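Putative monooxygenase Rv0793 (Mycobacterium tuberculosis, PDB 1Y0H) is a putative homodimeric monooxygenase that might take part in antibiotic biosynthesis or scavenge reactive oxygen species to help evade host defences. Local coordinates at residues D37-Y42 against E57-R62. Numbering follows the deposited sequence.
Sequences DGCRSY and ERYRSR. With ACT (acetate ion), chain C.
Y42 and E57, a non-hydrogen-bonded antiparallel pair, send their side chains off the same face of the sheet, side by side and pointing the same way. Ring and carboxylate planes are 56° apart, and Y42 CE2 comes to 3.5 Å from E57 CD. Y59, on that face too, gives its hydroxyl hydrogen to E57 OE1 (OH to OE1 2.8 Å), meeting the carboxylate from above its plane. An acetate, probably from the crystallisation liquor, lies at the tips: its O accepts from Y42 OH, and its OXT lies 2.8 Å from E57 OE2, so close that one of the two acids probably keeps a proton. H68 NE2 is hydrogen-bonded to it as well, so the acetate may mark a pocket between the sheet and the helices. C39 SG, anti to its backbone N, sits obliquely beside the Y59 ring, 4.9 Å from the centroid. R40 and S41 both oppose R58 in a classic beta bulge, R58 O accepting from R40 N and S41 N. On the other face R58 NH2 donates in its guanidinium plane to S41 OG (3.1 Å), while NE and NH1 form salt bridges with E99 and with D43 of the second subunit. R58 CD passes over one face of the R40 guanidinium, whose NH2 bonds to A100 O. The contact joins strands 39-47 and 53-59 of the ferredoxin-like sheet; helices 19-35 and 62-69 pack over the tyrosine face, and strand 6-12 continues the sheet beyond 53-59.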
loop_
_atom_site.group_PDB
_atom_site.type_symbol
_atom_site.label_atom_id
_atom_site.label_comp_id
_atom_site.label_asym_id
_atom_site.label_seq_id
_atom_site.Cartn_x
_atom_site.Cartn_y
_atom_site.Cartn_z
ATOM N N ASP A 37 -11.399 14.329 9.645
ATOM C CA ASP A 37 -11.088 15.496 8.821
ATOM C C ASP A 37 -9.801 15.280 8.029
ATOM O O ASP A 37 -9.694 15.671 6.866
ATOM C CB ASP A 37 -10.941 16.722 9.724
ATOM C CG ASP A 37 -10.858 18.017 8.948
ATOM O OD1 ASP A 37 -11.911 18.494 8.473
ATOM O OD2 ASP A 37 -9.744 18.571 8.826
ATOM N N GLY A 38 -8.834 14.633 8.672
ATOM C CA GLY A 38 -7.517 14.464 8.104
ATOM C C GLY A 38 -7.275 13.187 7.334
ATOM O O GLY A 38 -6.161 12.959 6.875
ATOM N N CYS A 39 -8.297 12.345 7.197
ATOM C CA CYS A 39 -8.151 11.103 6.457
ATOM C C CYS A 39 -8.543 11.311 4.993
ATOM O O CYS A 39 -9.708 11.625 4.698
ATOM C CB CYS A 39 -9.026 10.000 7.064
ATOM S SG CYS A 39 -8.861 8.400 6.178
ATOM N N ARG A 40 -7.570 11.158 4.092
ATOM C CA ARG A 40 -7.834 11.225 2.659
ATOM C C ARG A 40 -8.467 9.927 2.138
ATOM O O ARG A 40 -9.422 9.964 1.367
ATOM C CB ARG A 40 -6.566 11.552 1.876
ATOM C CG ARG A 40 -6.726 11.296 0.397
ATOM C CD ARG A 40 -5.504 11.683 -0.368
ATOM N NE ARG A 40 -5.568 11.164 -1.732
ATOM C CZ ARG A 40 -4.695 11.472 -2.684
ATOM N NH1 ARG A 40 -3.697 12.316 -2.428
ATOM N NH2 ARG A 40 -4.830 10.959 -3.899
ATOM N N SER A 41 -7.918 8.788 2.539
ATOM C CA SER A 41 -8.529 7.499 2.194
ATOM C C SER A 41 -8.179 6.417 3.212
ATOM O O SER A 41 -7.218 6.537 3.959
ATOM C CB SER A 41 -8.116 7.072 0.778
ATOM O OG SER A 41 -6.727 6.878 0.683
ATOM N N TYR A 42 -8.989 5.366 3.231
ATOM C CA TYR A 42 -8.795 4.243 4.147
ATOM C C TYR A 42 -9.516 3.072 3.502
ATOM O O TYR A 42 -10.742 3.000 3.543
ATOM C CB TYR A 42 -9.415 4.612 5.493
ATOM C CG TYR A 42 -9.118 3.704 6.661
ATOM C CD1 TYR A 42 -10.045 2.735 7.071
ATOM C CD2 TYR A 42 -7.941 3.850 7.402
ATOM C CE1 TYR A 42 -9.798 1.922 8.182
ATOM C CE2 TYR A 42 -7.693 3.029 8.522
ATOM C CZ TYR A 42 -8.627 2.075 8.894
ATOM O OH TYR A 42 -8.393 1.278 9.983
ATOM N N GLU A 57 -3.908 3.340 3.856
ATOM C CA GLU A 57 -4.438 4.540 4.497
ATOM C C GLU A 57 -3.655 5.753 4.029
ATOM O O GLU A 57 -2.439 5.690 3.883
ATOM C CB GLU A 57 -4.276 4.434 6.015
ATOM C CG GLU A 57 -4.596 3.069 6.575
ATOM C CD GLU A 57 -4.221 2.895 8.032
ATOM O OE1 GLU A 57 -4.080 3.908 8.779
ATOM O OE2 GLU A 57 -4.084 1.715 8.433
ATOM N N ARG A 58 -4.368 6.848 3.784
ATOM C CA ARG A 58 -3.732 8.106 3.405
ATOM C C ARG A 58 -4.272 9.221 4.284
ATOM O O ARG A 58 -5.483 9.359 4.425
ATOM C CB ARG A 58 -4.062 8.443 1.948
ATOM C CG ARG A 58 -3.402 7.590 0.885
ATOM C CD ARG A 58 -3.891 8.133 -0.466
ATOM N NE ARG A 58 -3.361 7.436 -1.632
ATOM C CZ ARG A 58 -4.012 6.493 -2.303
ATOM N NH1 ARG A 58 -3.441 5.925 -3.355
ATOM N NH2 ARG A 58 -5.225 6.109 -1.919
ATOM N N TYR A 59 -3.359 10.029 4.828
ATOM C CA TYR A 59 -3.681 11.125 5.738
ATOM C C TYR A 59 -3.143 12.422 5.171
ATOM O O TYR A 59 -2.120 12.438 4.497
ATOM C CB TYR A 59 -3.135 10.849 7.147
ATOM C CG TYR A 59 -3.777 9.610 7.714
ATOM C CD1 TYR A 59 -5.032 9.667 8.315
ATOM C CD2 TYR A 59 -3.151 8.368 7.599
ATOM C CE1 TYR A 59 -5.658 8.506 8.800
ATOM C CE2 TYR A 59 -3.773 7.202 8.081
ATOM C CZ TYR A 59 -5.029 7.290 8.670
ATOM O OH TYR A 59 -5.645 6.147 9.148
ATOM N N ARG A 60 -3.847 13.507 5.458
ATOM C CA ARG A 60 -3.497 14.807 4.911
ATOM C C ARG A 60 -2.198 15.347 5.513
ATOM O O ARG A 60 -1.561 16.218 4.930
ATOM C CB ARG A 60 -4.658 15.790 5.098
ATOM C CG ARG A 60 -5.959 15.246 4.498
ATOM C CD ARG A 60 -6.997 16.307 4.140
ATOM N NE ARG A 60 -7.792 15.834 3.002
ATOM C CZ ARG A 60 -8.857 15.037 3.088
ATOM N NH1 ARG A 60 -9.304 14.618 4.264
ATOM N NH2 ARG A 60 -9.484 14.662 1.982
ATOM N N SER A 61 -1.810 14.819 6.672
ATOM C CA SER A 61 -0.587 15.257 7.368
ATOM C C SER A 61 -0.177 14.180 8.360
ATOM O O SER A 61 -0.984 13.320 8.710
ATOM C CB SER A 61 -0.839 16.573 8.124
ATOM O OG SER A 61 -1.701 16.378 9.241
ATOM N N ARG A 62 1.075 14.224 8.817
ATOM C CA ARG A 62 1.495 13.335 9.893
ATOM C C ARG A 62 0.706 13.612 11.173
ATOM O O ARG A 62 0.403 12.682 11.936
ATOM C CB ARG A 62 3.002 13.444 10.155
ATOM C CG ARG A 62 3.466 12.666 11.367
ATOM C CD ARG A 62 3.223 11.154 11.218
ATOM N NE ARG A 62 3.360 10.482 12.511
ATOM C CZ ARG A 62 4.349 9.645 12.821
ATOM N NH1 ARG A 62 5.289 9.351 11.925
ATOM N NH2 ARG A 62 4.391 9.092 14.027
HETATM C C ACT C . -5.379 1.140 11.409
HETATM O O ACT C . -6.109 2.142 11.265
HETATM O OXT ACT C . -4.151 1.288 11.184
HETATM C CH3 ACT C . -5.961 -0.174 11.824
#